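Local atomic coordinates of omega transaminase (Pseudomonas sp., PDB entry 5LHA), a protein that probably catalyses pyridoxal-phosphate-dependent transfer of amino groups between amines and keto compounds, as a class III, fold type I aminotransferase. Residues Ala111-Ala116 against Gly278-Gly283. Residues are numbered along the deposited sequence; the frame is centred on the assembly and turned at random.
Sequences AQERMA and GSRGWG
Arg-280 and Glu-113 form a side-on, two-nitrogen salt bridge that ties the short helix 278-281 to the turn leading into strand 115-121, at an edge, within this chain, of the mixed sheet that holds strands 303-308 and 288-291 in this fold type I aminotransferase. Along 278-283, Gly-278 N and Ser-279 OG both bond the carboxylate of Glu-265. Arg-280 then reaches across: CG anti to the backbone N (chi1 -175°) carries CD out toward 111-116, and the bend at chi3 turns the NE/NH2 edge onto the carboxylate. Arg-280 NH2 meets Glu-113 OE1 at 2.8 Å, almost straight (172°), while Arg-280 NE holds Glu-113 OE2 at 3.1 Å; both oxygens are approached on the syn side, from somewhat out of the carboxylate plane. Arg-280 NH2 also bonds to the backbone O of Met-109. Gln-112 NE2 lies over one guanidinium face, offset toward its rim and 3.3 Å from Arg-280 NE, two donors without a hydrogen bond, with Gln-112 OE1 alongside Arg-280 CG. With an alanine here, the carboxylate of buried Glu-113 would probably lose this charge partner and be freer to turn. Farther on, Gly-283 closes the helix in a Schellman motif, Gly-283 N lying 2.8 Å from Arg-280 O.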
# COMPACT_ATOMS: atom_id res chain seq x y z
N ALA A 111 0.75 -29.77 22.99
CA ALA A 111 1.93 -29.47 23.79
C ALA A 111 3.19 -29.80 23.02
O ALA A 111 4.21 -29.10 23.15
CB ALA A 111 1.87 -30.24 25.11
N GLN A 112 3.15 -30.85 22.21
CA GLN A 112 4.28 -31.19 21.34
C GLN A 112 4.75 -30.00 20.53
O GLN A 112 5.93 -29.89 20.20
CB GLN A 112 3.89 -32.35 20.42
CG GLN A 112 4.99 -32.80 19.48
CD GLN A 112 4.59 -33.99 18.62
OE1 GLN A 112 5.17 -34.22 17.56
NE2 GLN A 112 3.62 -34.77 19.09
N GLU A 113 3.84 -29.08 20.20
CA GLU A 113 4.19 -27.86 19.48
C GLU A 113 4.32 -26.66 20.41
O GLU A 113 4.40 -25.53 19.93
CB GLU A 113 3.17 -27.59 18.38
CG GLU A 113 3.18 -28.62 17.25
CD GLU A 113 2.66 -29.98 17.68
OE1 GLU A 113 1.76 -30.03 18.54
OE2 GLU A 113 3.17 -31.00 17.17
N ARG A 114 4.36 -26.89 21.73
CA ARG A 114 4.55 -25.84 22.74
C ARG A 114 3.54 -24.70 22.58
O ARG A 114 3.83 -23.55 22.92
CB ARG A 114 5.99 -25.31 22.72
CG ARG A 114 6.43 -24.63 24.03
CD ARG A 114 7.89 -24.12 24.01
NE ARG A 114 8.38 -23.82 22.67
CZ ARG A 114 8.08 -22.73 21.95
NH1 ARG A 114 7.26 -21.81 22.44
NH2 ARG A 114 8.59 -22.56 20.74
N MET A 115 2.35 -25.01 22.06
CA MET A 115 1.29 -24.02 21.99
C MET A 115 0.86 -23.61 23.39
O MET A 115 0.67 -24.45 24.27
CB MET A 115 0.09 -24.58 21.22
CG MET A 115 0.31 -24.77 19.72
SD MET A 115 0.79 -23.25 18.86
CE MET A 115 1.89 -23.90 17.62
N ALA A 116 0.68 -22.31 23.59
CA ALA A 116 0.42 -21.77 24.92
C ALA A 116 -0.88 -21.00 25.04
O ALA A 116 -1.52 -21.04 26.09
CB ALA A 116 1.58 -20.87 25.37
N GLY A 278 -1.11 -31.77 10.29
CA GLY A 278 -0.27 -31.96 9.12
C GLY A 278 1.18 -31.61 9.38
O GLY A 278 2.09 -32.28 8.87
N SER A 279 1.42 -30.55 10.16
CA SER A 279 2.79 -30.15 10.50
C SER A 279 3.47 -31.20 11.37
O SER A 279 4.64 -31.54 11.15
CB SER A 279 2.77 -28.81 11.23
OG SER A 279 1.97 -28.92 12.38
N ARG A 280 2.76 -31.70 12.37
CA ARG A 280 3.27 -32.81 13.17
C ARG A 280 3.56 -34.04 12.31
O ARG A 280 4.55 -34.74 12.53
CB ARG A 280 2.27 -33.16 14.27
CG ARG A 280 2.75 -34.23 15.23
CD ARG A 280 1.68 -34.62 16.23
NE ARG A 280 1.36 -33.49 17.10
CZ ARG A 280 0.40 -33.48 18.01
NH1 ARG A 280 -0.36 -34.56 18.22
NH2 ARG A 280 0.19 -32.38 18.74
N GLY A 281 2.70 -34.30 11.31
CA GLY A 281 2.91 -35.48 10.48
C GLY A 281 4.19 -35.42 9.68
O GLY A 281 4.75 -36.46 9.32
N TRP A 282 4.67 -34.21 9.39
CA TRP A 282 5.97 -33.97 8.77
C TRP A 282 7.10 -33.82 9.79
O TRP A 282 8.23 -33.54 9.39
CB TRP A 282 5.91 -32.71 7.90
CG TRP A 282 4.93 -32.80 6.77
CD1 TRP A 282 3.91 -31.93 6.50
CD2 TRP A 282 4.89 -33.79 5.73
NE1 TRP A 282 3.22 -32.33 5.38
CE2 TRP A 282 3.81 -33.47 4.88
CE3 TRP A 282 5.66 -34.92 5.44
CZ2 TRP A 282 3.48 -34.24 3.76
CZ3 TRP A 282 5.34 -35.68 4.33
CH2 TRP A 282 4.26 -35.34 3.50
N GLY A 283 6.80 -33.96 11.08
CA GLY A 283 7.81 -33.85 12.12
C GLY A 283 8.21 -32.44 12.46
O GLY A 283 9.35 -32.21 12.89